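N2152 (Neocallimastix frontalis, PDB 5U22) is a rumen-fungal glycoside hydrolase, probably of family 39, that is likely to cleave arabinose-containing glycans with a TIM-barrel catalytic domain joined to a beta sandwich. Local coordinates at residues Gln166-Leu171 / Glu178-Pro183; Asn191-Phe196 / Arg226-Leu231; Ser216-Val221 / Ser261-Gly266. All blocks are in the same frame, centred on the assembly; numbering follows the deposited sequence.

Interaction 1: Gln166-Leu171 / Glu178-Pro183; sequences QTYDLL and EKIIGP
Tyr168 of helix 160-174 and Ile180 of strand 180-185 meet ring to methyl: CD1 of the isoleucine sits over one face of the phenol ring, 3.9 Å from the centroid of the Tyr168 ring and 16° off its normal, a CH-pi contact. The methyl is displaced toward the rim on the CD2 side, where Ile180 CD1 lies 3.7 Å from Tyr168 CD2. The other branch of the isoleucine joins in, with Ile180 CG2 3.8 Å from Tyr168 CD2, and both methyls lie on the same side of the ring plane, over its CD2-CE2 side. On the helix, the tyrosine swings its CG away from the backbone N (chi1 -175°), which carries the ring to the strand although its CB does not head there. Ile180 keeps CG1 anti to its own carbonyl carbon and extended (chi2 175°), so that CD1 reaches the helix. Three residues on, nearly one helical turn, Leu171 points its CB at the strand and meets the same methyl, Leu171 CB to Ile180 CD1 being 3.9 Å. The helix precedes the strand and lies against the parallel sheet, in the TIM-barrel manner of an outer helix packed on the barrel wall. The tyrosine's polar end is satisfied beyond the contact: its OH is hydrogen-bonded to Arg172 NH2 and to Leu206 O, which pin the far end of the ring. With alanine at Tyr168 the Ile180 methyls would probably face a gap, and Arg172 and Leu206 O would lose the hydroxyl they share. The chemistry is therefore that of a buried, apolar joint between helix and strand: dispersion and CH-pi contact do the holding here, while the hydroxyl bonds at the far end of the ring fix how that face is presented.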
ATOM      1  N   GLN A 166      -0.816 -21.025 -18.224  1.00 21.08           N
ATOM      2  CA  GLN A 166      -1.635 -22.195 -17.933  1.00 17.84           C
ATOM      3  C   GLN A 166      -2.508 -21.968 -16.711  1.00 19.11           C
ATOM      4  O   GLN A 166      -3.666 -22.400 -16.677  1.00 18.32           O
ATOM      5  CB  GLN A 166      -0.742 -23.426 -17.753  1.00 16.57           C
ATOM      6  CG  GLN A 166      -0.093 -23.907 -19.064  1.00 16.18           C
ATOM      7  CD  GLN A 166       1.026 -24.922 -18.844  1.00 20.59           C
ATOM      8  OE1 GLN A 166       0.942 -25.773 -17.954  1.00 23.71           O
ATOM      9  NE2 GLN A 166       2.081 -24.830 -19.652  1.00 20.37           N
ATOM     10  N   THR A 167      -1.981 -21.286 -15.698  1.00 17.14           N
ATOM     11  CA  THR A 167      -2.781 -21.047 -14.505  1.00 13.94           C
ATOM     12  C   THR A 167      -3.849 -19.993 -14.777  1.00 15.70           C
ATOM     13  O   THR A 167      -4.970 -20.075 -14.255  1.00 16.20           O
ATOM     14  CB  THR A 167      -1.870 -20.628 -13.347  1.00 13.99           C
ATOM     15  OG1 THR A 167      -0.833 -21.604 -13.192  1.00 16.25           O
ATOM     16  CG2 THR A 167      -2.654 -20.529 -12.061  1.00 16.93           C
ATOM     17  N   TYR A 168      -3.506 -18.986 -15.581  1.00 17.39           N
ATOM     18  CA  TYR A 168      -4.468 -17.977 -16.004  1.00 15.53           C
ATOM     19  C   TYR A 168      -5.661 -18.622 -16.702  1.00 17.39           C
ATOM     20  O   TYR A 168      -6.819 -18.316 -16.393  1.00 20.31           O
ATOM     21  CB  TYR A 168      -3.757 -16.982 -16.925  1.00 14.33           C
ATOM     22  CG  TYR A 168      -4.545 -15.773 -17.383  1.00 16.94           C
ATOM     23  CD1 TYR A 168      -5.504 -15.869 -18.394  1.00 21.29           C
ATOM     24  CD2 TYR A 168      -4.277 -14.521 -16.855  1.00 20.18           C
ATOM     25  CE1 TYR A 168      -6.206 -14.744 -18.829  1.00 19.07           C
ATOM     26  CE2 TYR A 168      -4.965 -13.397 -17.285  1.00 18.68           C
ATOM     27  CZ  TYR A 168      -5.924 -13.514 -18.263  1.00 20.99           C
ATOM     28  OH  TYR A 168      -6.585 -12.384 -18.675  1.00 24.26           O
ATOM     29  N   ASP A 169      -5.396 -19.543 -17.635  1.00 17.40           N
ATOM     30  CA  ASP A 169      -6.492 -20.200 -18.341  1.00 16.57           C
ATOM     31  C   ASP A 169      -7.339 -21.011 -17.381  1.00 16.40           C
ATOM     32  O   ASP A 169      -8.569 -21.060 -17.513  1.00 19.51           O
ATOM     33  CB  ASP A 169      -5.952 -21.089 -19.464  1.00 20.78           C
ATOM     34  CG  ASP A 169      -5.362 -20.283 -20.613  1.00 22.11           C
ATOM     35  OD1 ASP A 169      -5.553 -19.054 -20.627  1.00 24.86           O
ATOM     36  OD2 ASP A 169      -4.701 -20.877 -21.494  1.00 26.33           O
ATOM     37  N   LEU A 170      -6.698 -21.661 -16.406  1.00 17.31           N
ATOM     38  CA  LEU A 170      -7.441 -22.394 -15.389  1.00 16.26           C
ATOM     39  C   LEU A 170      -8.360 -21.462 -14.599  1.00 18.88           C
ATOM     40  O   LEU A 170      -9.546 -21.754 -14.412  1.00 17.55           O
ATOM     41  CB  LEU A 170      -6.466 -23.121 -14.459  1.00 15.40           C
ATOM     42  CG  LEU A 170      -7.154 -23.716 -13.220  1.00 20.59           C
ATOM     43  CD1 LEU A 170      -8.096 -24.841 -13.626  1.00 21.82           C
ATOM     44  CD2 LEU A 170      -6.135 -24.197 -12.209  1.00 16.25           C
ATOM     45  N   LEU A 171      -7.825 -20.327 -14.137  1.00 19.86           N
ATOM     46  CA  LEU A 171      -8.608 -19.407 -13.313  1.00 19.30           C
ATOM     47  C   LEU A 171      -9.785 -18.820 -14.080  1.00 18.33           C
ATOM     48  O   LEU A 171     -10.858 -18.584 -13.503  1.00 20.15           O
ATOM     49  CB  LEU A 171      -7.706 -18.290 -12.785  1.00 21.44           C
ATOM     50  CG  LEU A 171      -6.746 -18.766 -11.684  1.00 22.45           C
ATOM     51  CD1 LEU A 171      -5.784 -17.676 -11.272  1.00 20.18           C
ATOM     52  CD2 LEU A 171      -7.538 -19.272 -10.484  1.00 19.68           C
ATOM     53  N   GLU A 178     -13.536 -13.456 -11.114  1.00 18.52           N
ATOM     54  CA  GLU A 178     -12.534 -12.916 -10.213  1.00 19.17           C
ATOM     55  C   GLU A 178     -11.412 -12.257 -11.007  1.00 18.04           C
ATOM     56  O   GLU A 178     -11.090 -12.668 -12.124  1.00 17.89           O
ATOM     57  CB  GLU A 178     -11.978 -14.021  -9.308  1.00 20.37           C
ATOM     58  CG  GLU A 178     -11.064 -13.523  -8.194  1.00 17.30           C
ATOM     59  CD  GLU A 178     -11.740 -12.503  -7.289  1.00 19.83           C
ATOM     60  OE1 GLU A 178     -12.358 -12.920  -6.278  1.00 18.81           O
ATOM     61  OE2 GLU A 178     -11.656 -11.286  -7.589  1.00 19.20           O
ATOM     62  N   LYS A 179     -10.832 -11.215 -10.423  1.00 16.09           N
ATOM     63  CA  LYS A 179      -9.657 -10.587 -11.007  1.00 14.51           C
ATOM     64  C   LYS A 179      -8.447 -11.504 -10.895  1.00 17.42           C
ATOM     65  O   LYS A 179      -8.318 -12.281  -9.947  1.00 19.05           O
ATOM     66  CB  LYS A 179      -9.353  -9.270 -10.306  1.00 13.54           C
ATOM     67  CG  LYS A 179     -10.515  -8.287 -10.324  1.00 26.42           C
ATOM     68  CD  LYS A 179     -10.569  -7.564 -11.649  1.00 30.83           C
ATOM     69  CE  LYS A 179     -11.605  -6.449 -11.632  1.00 39.26           C
ATOM     70  NZ  LYS A 179     -12.975  -6.996 -11.561  1.00 36.12           N
ATOM     71  N   ILE A 180      -7.553 -11.396 -11.876  1.00 19.05           N
ATOM     72  CA  ILE A 180      -6.274 -12.102 -11.871  1.00 16.08           C
ATOM     73  C   ILE A 180      -5.158 -11.075 -11.713  1.00 15.00           C
ATOM     74  O   ILE A 180      -5.110 -10.075 -12.442  1.00 17.21           O
ATOM     75  CB  ILE A 180      -6.091 -12.941 -13.143  1.00 17.32           C
ATOM     76  CG1 ILE A 180      -7.150 -14.049 -13.190  1.00 16.25           C
ATOM     77  CG2 ILE A 180      -4.702 -13.566 -13.162  1.00 19.30           C
ATOM     78  CD1 ILE A 180      -7.134 -14.869 -14.496  1.00 20.00           C
ATOM     79  N   ILE A 181      -4.249 -11.331 -10.772  1.00 13.63           N
ATOM     80  CA  ILE A 181      -3.264 -10.355 -10.317  1.00 16.03           C
ATOM     81  C   ILE A 181      -1.866 -10.893 -10.577  1.00 16.08           C
ATOM     82  O   ILE A 181      -1.568 -12.041 -10.237  1.00 18.12           O
ATOM     83  CB  ILE A 181      -3.431 -10.062  -8.814  1.00 11.98           C
ATOM     84  CG1 ILE A 181      -4.806  -9.475  -8.515  1.00 17.77           C
ATOM     85  CG2 ILE A 181      -2.322  -9.123  -8.311  1.00 16.11           C
ATOM     86  CD1 ILE A 181      -5.120  -9.463  -7.021  1.00 18.23           C
ATOM     87  N   GLY A 182      -0.998 -10.056 -11.138  1.00 14.96           N
ATOM     88  CA  GLY A 182       0.404 -10.425 -11.261  1.00 13.44           C
ATOM     89  C   GLY A 182       1.150  -9.444 -12.135  1.00 14.32           C
ATOM     90  O   GLY A 182       0.589  -8.428 -12.536  1.00 15.40           O
ATOM     91  N   PRO A 183       2.410  -9.747 -12.466  1.00 15.08           N
ATOM     92  CA  PRO A 183       3.142 -10.986 -12.188  1.00 17.09           C
ATOM     93  C   PRO A 183       3.876 -11.004 -10.851  1.00 18.80           C
ATOM     94  O   PRO A 183       4.559 -11.983 -10.585  1.00 18.59           O
ATOM     95  CB  PRO A 183       4.139 -11.041 -13.338  1.00 14.54           C
ATOM     96  CG  PRO A 183       4.475  -9.605 -13.573  1.00 18.67           C
ATOM     97  CD  PRO A 183       3.213  -8.810 -13.273  1.00 16.40           C
TER

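Interaction 2: Asn191-Phe196 / Arg226-Leu231; sequences NKMKNF and RSYRNL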
ATOM      1  N   ASN A 191      12.750  -3.908 -18.924  1.00 16.25           N
ATOM      2  CA  ASN A 191      12.830  -5.013 -19.880  1.00 18.00           C
ATOM      3  C   ASN A 191      12.023  -6.212 -19.401  1.00 18.66           C
ATOM      4  O   ASN A 191      11.325  -6.862 -20.191  1.00 18.54           O
ATOM      5  CB  ASN A 191      14.284  -5.423 -20.095  1.00 17.71           C
ATOM      6  CG  ASN A 191      15.003  -4.559 -21.124  1.00 20.32           C
ATOM      7  OD1 ASN A 191      14.449  -3.601 -21.646  1.00 27.67           O
ATOM      8  ND2 ASN A 191      16.253  -4.897 -21.404  1.00 23.99           N
ATOM      9  N   LYS A 192      12.118  -6.520 -18.104  1.00 18.26           N
ATOM     10  CA  LYS A 192      11.397  -7.642 -17.521  1.00 15.01           C
ATOM     11  C   LYS A 192       9.891  -7.446 -17.648  1.00 14.18           C
ATOM     12  O   LYS A 192       9.158  -8.365 -18.043  1.00 13.98           O
ATOM     13  CB  LYS A 192      11.817  -7.781 -16.054  1.00 15.33           C
ATOM     14  CG  LYS A 192      11.131  -8.883 -15.280  1.00 19.34           C
ATOM     15  CD  LYS A 192      11.844  -9.133 -13.952  1.00 22.07           C
ATOM     16  CE  LYS A 192      11.921  -7.870 -13.098  1.00 17.93           C
ATOM     17  NZ  LYS A 192      12.676  -8.066 -11.828  1.00 18.23           N
ATOM     18  N   MET A 193       9.413  -6.242 -17.333  1.00 15.42           N
ATOM     19  CA  MET A 193       7.982  -5.961 -17.436  1.00 15.69           C
ATOM     20  C   MET A 193       7.522  -5.973 -18.888  1.00 18.20           C
ATOM     21  O   MET A 193       6.478  -6.547 -19.215  1.00 16.54           O
ATOM     22  CB  MET A 193       7.657  -4.612 -16.794  1.00 16.18           C
ATOM     23  CG  MET A 193       6.184  -4.218 -16.921  1.00 19.29           C
ATOM     24  SD  MET A 193       5.057  -5.372 -16.094  1.00 18.31           S
ATOM     25  CE  MET A 193       5.240  -4.850 -14.388  1.00 16.47           C
ATOM     26  N   LYS A 194       8.282  -5.332 -19.774  1.00 17.77           N
ATOM     27  CA  LYS A 194       7.906  -5.306 -21.183  1.00 14.99           C
ATOM     28  C   LYS A 194       7.798  -6.719 -21.749  1.00 15.50           C
ATOM     29  O   LYS A 194       6.823  -7.050 -22.433  1.00 18.68           O
ATOM     30  CB  LYS A 194       8.925  -4.479 -21.967  1.00 14.26           C
ATOM     31  CG  LYS A 194       8.607  -4.341 -23.469  1.00 16.68           C
ATOM     32  CD  LYS A 194       9.652  -3.452 -24.163  1.00 20.43           C
ATOM     33  CE  LYS A 194       9.402  -3.318 -25.662  1.00 23.95           C
ATOM     34  NZ  LYS A 194      10.182  -2.162 -26.199  1.00 23.03           N
ATOM     35  N   ASN A 195       8.803  -7.560 -21.477  1.00 16.84           N
ATOM     36  CA  ASN A 195       8.758  -8.952 -21.933  1.00 13.90           C
ATOM     37  C   ASN A 195       7.488  -9.638 -21.442  1.00 19.51           C
ATOM     38  O   ASN A 195       6.815 -10.348 -22.192  1.00 18.11           O
ATOM     39  CB  ASN A 195      10.000  -9.702 -21.459  1.00 23.21           C
ATOM     40  CG  ASN A 195      11.169  -9.611 -22.453  1.00 37.57           C
ATOM     41  OD1 ASN A 195      10.975  -9.708 -23.671  1.00 38.21           O
ATOM     42  ND2 ASN A 195      12.385  -9.452 -21.936  1.00 38.45           N
ATOM     43  N   PHE A 196       7.119  -9.407 -20.184  1.00 17.75           N
ATOM     44  CA  PHE A 196       5.908 -10.018 -19.652  1.00 15.43           C
ATOM     45  C   PHE A 196       4.655  -9.456 -20.313  1.00 19.15           C
ATOM     46  O   PHE A 196       3.716 -10.204 -20.612  1.00 20.71           O
ATOM     47  CB  PHE A 196       5.824  -9.820 -18.140  1.00 17.21           C
ATOM     48  CG  PHE A 196       4.506 -10.250 -17.576  1.00 17.90           C
ATOM     49  CD1 PHE A 196       4.220 -11.596 -17.440  1.00 17.04           C
ATOM     50  CD2 PHE A 196       3.545  -9.320 -17.208  1.00 18.41           C
ATOM     51  CE1 PHE A 196       3.008 -12.017 -16.931  1.00 16.43           C
ATOM     52  CE2 PHE A 196       2.326  -9.735 -16.701  1.00 18.30           C
ATOM     53  CZ  PHE A 196       2.059 -11.085 -16.564  1.00 20.59           C
ATOM     54  N   ARG A 226       5.909   5.630 -14.057  1.00 16.59           N
ATOM     55  CA  ARG A 226       5.985   6.298 -15.356  1.00 15.23           C
ATOM     56  C   ARG A 226       6.413   5.328 -16.452  1.00 20.43           C
ATOM     57  O   ARG A 226       5.857   5.342 -17.557  1.00 21.61           O
ATOM     58  CB  ARG A 226       6.940   7.493 -15.282  1.00 15.65           C
ATOM     59  CG  ARG A 226       6.476   8.558 -14.269  1.00 15.65           C
ATOM     60  CD  ARG A 226       7.279   9.852 -14.385  1.00 19.16           C
ATOM     61  NE  ARG A 226       8.715   9.669 -14.158  1.00 17.03           N
ATOM     62  CZ  ARG A 226       9.315   9.795 -12.975  1.00 19.91           C
ATOM     63  NH1 ARG A 226       8.606  10.083 -11.887  1.00 14.92           N
ATOM     64  NH2 ARG A 226      10.629   9.621 -12.877  1.00 18.96           N
ATOM     65  N   SER A 227       7.405   4.482 -16.162  1.00 18.47           N
ATOM     66  CA  SER A 227       7.826   3.460 -17.114  1.00 16.05           C
ATOM     67  C   SER A 227       6.672   2.529 -17.450  1.00 19.53           C
ATOM     68  O   SER A 227       6.387   2.261 -18.625  1.00 17.05           O
ATOM     69  CB  SER A 227       9.004   2.663 -16.544  1.00 17.79           C
ATOM     70  OG  SER A 227       9.246   1.494 -17.327  1.00 20.17           O
ATOM     71  N   TYR A 228       5.964   2.056 -16.423  1.00 15.83           N
ATOM     72  CA  TYR A 228       4.913   1.077 -16.663  1.00 16.76           C
ATOM     73  C   TYR A 228       3.794   1.674 -17.515  1.00 19.13           C
ATOM     74  O   TYR A 228       3.359   1.072 -18.505  1.00 16.94           O
ATOM     75  CB  TYR A 228       4.374   0.522 -15.340  1.00 20.30           C
ATOM     76  CG  TYR A 228       3.195  -0.355 -15.636  1.00 17.19           C
ATOM     77  CD1 TYR A 228       3.380  -1.607 -16.189  1.00 20.69           C
ATOM     78  CD2 TYR A 228       1.897   0.104 -15.455  1.00 20.07           C
ATOM     79  CE1 TYR A 228       2.308  -2.400 -16.526  1.00 20.76           C
ATOM     80  CE2 TYR A 228       0.816  -0.679 -15.792  1.00 17.28           C
ATOM     81  CZ  TYR A 228       1.034  -1.930 -16.335  1.00 21.44           C
ATOM     82  OH  TYR A 228      -0.029  -2.721 -16.676  1.00 19.43           O
ATOM     83  N   ARG A 229       3.333   2.875 -17.173  1.00 17.21           N
ATOM     84  CA  ARG A 229       2.249   3.450 -17.959  1.00 18.00           C
ATOM     85  C   ARG A 229       2.694   3.784 -19.380  1.00 17.14           C
ATOM     86  O   ARG A 229       1.886   3.701 -20.312  1.00 20.47           O
ATOM     87  CB  ARG A 229       1.694   4.678 -17.239  1.00 23.82           C
ATOM     88  CG  ARG A 229       1.095   4.318 -15.864  1.00 25.01           C
ATOM     89  CD  ARG A 229      -0.382   4.607 -15.809  1.00 26.85           C
ATOM     90  NE  ARG A 229      -1.051   4.153 -14.582  1.00 27.45           N
ATOM     91  CZ  ARG A 229      -1.054   4.809 -13.413  1.00 29.50           C
ATOM     92  NH1 ARG A 229      -0.381   5.949 -13.261  1.00 25.28           N
ATOM     93  NH2 ARG A 229      -1.724   4.309 -12.373  1.00 24.77           N
ATOM     94  N   ASN A 230       3.965   4.141 -19.577  1.00 18.37           N
ATOM     95  CA  ASN A 230       4.459   4.327 -20.939  1.00 18.31           C
ATOM     96  C   ASN A 230       4.518   3.004 -21.700  1.00 23.60           C
ATOM     97  O   ASN A 230       4.251   2.969 -22.907  1.00 20.41           O
ATOM     98  CB  ASN A 230       5.827   4.997 -20.923  1.00 23.38           C
ATOM     99  CG  ASN A 230       5.732   6.510 -20.915  1.00 32.28           C
ATOM    100  OD1 ASN A 230       4.949   7.105 -21.662  1.00 36.33           O
ATOM    101  ND2 ASN A 230       6.540   7.143 -20.077  1.00 32.91           N
ATOM    102  N   LEU A 231       4.851   1.905 -21.017  1.00 19.43           N
ATOM    103  CA  LEU A 231       4.819   0.597 -21.673  1.00 21.50           C
ATOM    104  C   LEU A 231       3.405   0.233 -22.120  1.00 21.35           C
ATOM    105  O   LEU A 231       3.205  -0.262 -23.236  1.00 24.25           O
ATOM    106  CB  LEU A 231       5.367  -0.488 -20.745  1.00 20.29           C
ATOM    107  CG  LEU A 231       6.876  -0.638 -20.567  1.00 19.08           C
ATOM    108  CD1 LEU A 231       7.174  -1.804 -19.616  1.00 16.05           C
ATOM    109  CD2 LEU A 231       7.579  -0.828 -21.915  1.00 20.20           C
TER
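Met193 folds back on itself beside Tyr228 in a Met-aromatic contact in which the sulfur stands obliquely to the ring, 5.2 Å from the centroid of the Tyr228 ring and 72° off the normal. The two residues belong to neighbouring outer helices of the TIM barrel, 190-202 and 221-235, whose short segments run nearly alike, with an angle of 28° between them and axes 10.5 Å apart at closest approach. Met193 turns at both chi2 and chi3, a hooked chain in which CG lies near the ring plane, and SD and then CE rise out of it on one side. CG comes in at the ring edge, with Met193 CG 3.9 Å from Tyr228 CD1. Beneath the helices, Met193 also rests on Ile210 and Trp212 of strand 209-212, and Tyr228 on Ile210, which ties the helix pair to the barrel wall.

Leu231 is the second residue of its helix to carry the contact. It aims its CB at the other helix and splits its two methyls between adjacent residues: CD1 packs on Met193 CG at 3.8 Å, while CD2 leans on the aliphatic part of Lys194. The lysine chain is stretched full length and crosses the leucine at about a right angle; its CB, CG and CD lie along Leu231 CD2, and its ammonium end leads away from the interface. Tyr188, from the loop before helix 190-202, touches Met193, Tyr228 and Leu231 alike. Leu231 CD1 also reaches the main chain of segment 191-196, 3.7 Å from Lys194 N.

Interaction 3: Ser216-Val221 / Ser261-Gly266; sequences SGIDGV and SARFIG
Ile218 drives its terminal methyl into a slot formed by Arg263 and Phe264 of helix 258-270, and this is the tight half of the contact. Ile218 CD1 stands over the centre of the Phe264 ring, 3.6 Å from its centroid and 14° off the normal, a nearly centred CH-pi contact. The same methyl meets the stem of the arginine, Ile218 CD1 to Arg263 CB measuring 3.5 Å, and it also lies over one face of the guanidinium, near its rim. CG1 of the isoleucine is anti to the backbone N (chi1 -161°), with the chain extended beyond it, which sends CD1 straight to the helix, while CG2 is left to pack on the arginine head, Ile218 CG2 to Arg263 NH1 being 3.7 Å. Arg263 bends at chi3 (-58°), turning one face of its guanidinium to the isoleucine. The charge is held from outside: NH1 bonds to Lys327 O, and NH2 forms a salt bridge with Asp249 and a hydrogen bond with Ser260.

A type I beta turn runs from Ile218 to Val221, leading toward helix 221-235; the loop follows strand 209-212, so this is a beta-alpha connection of the TIM barrel resting on the flank of a later barrel helix. The bond from Val221 N to Ile218 O, at 3.0 Å, closes the turn, from which Ile218 and Val221 both point their CB at the helix.

The other half is looser. Val221 CG2 only skims the phenylalanine at 4.3 Å from Phe264 CE1, in an oblique approach. Farther along the turn, Asp219 and Gly220 are partly exposed, and Asp219 directs OD1 to a salt bridge with Lys327, the residue whose carbonyl takes a hydrogen bond from Arg263.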
ATOM      1  N   SER A 216      13.126  -2.516  -2.667  1.00 15.25           N
ATOM      2  CA  SER A 216      14.533  -2.542  -3.046  1.00 15.49           C
ATOM      3  C   SER A 216      15.199  -1.179  -2.979  1.00 20.41           C
ATOM      4  O   SER A 216      16.378  -1.073  -3.319  1.00 19.54           O
ATOM      5  CB  SER A 216      14.682  -3.083  -4.476  1.00 16.81           C
ATOM      6  OG  SER A 216      14.125  -4.369  -4.591  1.00 21.11           O
ATOM      7  N   GLY A 217      14.479  -0.141  -2.560  1.00 19.83           N
ATOM      8  CA  GLY A 217      14.986   1.221  -2.602  1.00 19.77           C
ATOM      9  C   GLY A 217      13.929   2.144  -3.165  1.00 17.30           C
ATOM     10  O   GLY A 217      13.394   1.897  -4.249  1.00 19.14           O
ATOM     11  N   ILE A 218      13.610   3.215  -2.441  1.00 14.55           N
ATOM     12  CA  ILE A 218      12.440   4.011  -2.801  1.00 16.07           C
ATOM     13  C   ILE A 218      12.710   4.990  -3.946  1.00 15.41           C
ATOM     14  O   ILE A 218      11.761   5.426  -4.610  1.00 17.45           O
ATOM     15  CB  ILE A 218      11.930   4.745  -1.550  1.00 15.61           C
ATOM     16  CG1 ILE A 218      10.477   5.193  -1.759  1.00 17.60           C
ATOM     17  CG2 ILE A 218      12.852   5.922  -1.214  1.00 16.34           C
ATOM     18  CD1 ILE A 218       9.844   5.859  -0.557  1.00 16.64           C
ATOM     19  N   ASP A 219      13.978   5.321  -4.214  1.00 14.77           N
ATOM     20  CA  ASP A 219      14.306   6.386  -5.165  1.00 20.59           C
ATOM     21  C   ASP A 219      13.589   6.212  -6.503  1.00 15.23           C
ATOM     22  O   ASP A 219      13.085   7.188  -7.079  1.00 15.35           O
ATOM     23  CB  ASP A 219      15.822   6.436  -5.398  1.00 20.26           C
ATOM     24  CG  ASP A 219      16.612   6.642  -4.123  1.00 21.21           C
ATOM     25  OD1 ASP A 219      16.633   5.733  -3.262  1.00 23.48           O
ATOM     26  OD2 ASP A 219      17.238   7.708  -3.991  1.00 22.74           O
ATOM     27  N   GLY A 220      13.550   4.984  -7.028  1.00 17.45           N
ATOM     28  CA  GLY A 220      13.039   4.724  -8.361  1.00 15.08           C
ATOM     29  C   GLY A 220      11.561   4.421  -8.462  1.00 17.41           C
ATOM     30  O   GLY A 220      11.061   4.180  -9.568  1.00 16.95           O
ATOM     31  N   VAL A 221      10.844   4.445  -7.333  1.00 15.30           N
ATOM     32  CA  VAL A 221       9.448   4.013  -7.313  1.00 15.36           C
ATOM     33  C   VAL A 221       8.609   4.815  -8.305  1.00 19.36           C
ATOM     34  O   VAL A 221       7.879   4.248  -9.122  1.00 15.41           O
ATOM     35  CB  VAL A 221       8.879   4.112  -5.886  1.00 15.11           C
ATOM     36  CG1 VAL A 221       7.344   4.021  -5.919  1.00 18.68           C
ATOM     37  CG2 VAL A 221       9.487   3.008  -5.004  1.00 15.85           C
ATOM     38  N   SER A 261       7.092   5.761   5.527  1.00 15.95           N
ATOM     39  CA  SER A 261       5.799   5.421   4.939  1.00 16.17           C
ATOM     40  C   SER A 261       5.162   6.615   4.248  1.00 18.56           C
ATOM     41  O   SER A 261       4.488   6.457   3.222  1.00 14.55           O
ATOM     42  CB  SER A 261       4.869   4.873   6.022  1.00 15.07           C
ATOM     43  OG  SER A 261       5.467   3.761   6.675  1.00 17.33           O
ATOM     44  N   ALA A 262       5.358   7.820   4.797  1.00 15.46           N
ATOM     45  CA  ALA A 262       4.770   9.009   4.186  1.00 13.25           C
ATOM     46  C   ALA A 262       5.136   9.131   2.713  1.00 15.44           C
ATOM     47  O   ALA A 262       4.336   9.615   1.909  1.00 15.52           O
ATOM     48  CB  ALA A 262       5.228  10.262   4.931  1.00 16.71           C
ATOM     49  N   ARG A 263       6.343   8.706   2.343  1.00 13.83           N
ATOM     50  CA  ARG A 263       6.788   8.869   0.963  1.00 14.27           C
ATOM     51  C   ARG A 263       6.093   7.887   0.034  1.00 15.66           C
ATOM     52  O   ARG A 263       5.733   8.242  -1.093  1.00 15.54           O
ATOM     53  CB  ARG A 263       8.302   8.696   0.880  1.00 15.06           C
ATOM     54  CG  ARG A 263       9.084   9.570   1.843  1.00 16.42           C
ATOM     55  CD  ARG A 263      10.543   9.065   1.964  1.00 16.12           C
ATOM     56  NE  ARG A 263      10.635   7.670   2.408  1.00 18.40           N
ATOM     57  CZ  ARG A 263      11.773   6.993   2.472  1.00 18.85           C
ATOM     58  NH1 ARG A 263      12.912   7.591   2.126  1.00 15.28           N
ATOM     59  NH2 ARG A 263      11.776   5.720   2.882  1.00 14.78           N
ATOM     60  N   PHE A 264       5.913   6.641   0.478  1.00 17.10           N
ATOM     61  CA  PHE A 264       5.172   5.673  -0.329  1.00 14.61           C
ATOM     62  C   PHE A 264       3.725   6.110  -0.494  1.00 15.21           C
ATOM     63  O   PHE A 264       3.155   6.056  -1.591  1.00 14.13           O
ATOM     64  CB  PHE A 264       5.225   4.292   0.322  1.00 12.69           C
ATOM     65  CG  PHE A 264       6.582   3.622   0.253  1.00 13.70           C
ATOM     66  CD1 PHE A 264       6.963   2.919  -0.879  1.00 16.62           C
ATOM     67  CD2 PHE A 264       7.462   3.687   1.321  1.00 15.87           C
ATOM     68  CE1 PHE A 264       8.194   2.295  -0.954  1.00 17.00           C
ATOM     69  CE2 PHE A 264       8.710   3.063   1.259  1.00 18.81           C
ATOM     70  CZ  PHE A 264       9.078   2.367   0.119  1.00 14.34           C
ATOM     71  N   ILE A 265       3.114   6.543   0.604  1.00 15.43           N
ATOM     72  CA  ILE A 265       1.744   7.031   0.546  1.00 18.28           C
ATOM     73  C   ILE A 265       1.638   8.191  -0.437  1.00 14.06           C
ATOM     74  O   ILE A 265       0.784   8.194  -1.331  1.00 15.89           O
ATOM     75  CB  ILE A 265       1.267   7.428   1.953  1.00 13.43           C
ATOM     76  CG1 ILE A 265       1.063   6.181   2.820  1.00 11.50           C
ATOM     77  CG2 ILE A 265       0.002   8.271   1.871  1.00 14.97           C
ATOM     78  CD1 ILE A 265       0.939   6.473   4.312  1.00 12.85           C
ATOM     79  N   GLY A 266       2.506   9.191  -0.292  1.00 16.59           N
ATOM     80  CA  GLY A 266       2.443  10.334  -1.188  1.00 13.79           C
ATOM     81  C   GLY A 266       2.588   9.947  -2.648  1.00 17.54           C
ATOM     82  O   GLY A 266       1.822  10.406  -3.502  1.00 14.48           O
TER

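In the fold
All three contacts are buried and apolar at heart, and all belong to the TIM-barrel half of the protein. Interaction 1 joins helix to strand, interaction 2 joins two outer helices, and interaction 3 joins a strand-to-helix loop to a helix. Interactions 1 and 2 touch where Pro183 CD meets Phe196 CE2 at 3.7 Å, strand 180-185 leading directly into helix 190-202. Helix 221-235 links interactions 2 and 3, whose segments alternate along the chain. Aromatic rings serve differently: a ring face takes a methyl in interactions 1 and 3, while a ring edge meets a methionine methylene in interaction 2. A guanidinium enters only interaction 3, nearest the chain's centre, and a lysine borders interaction 2.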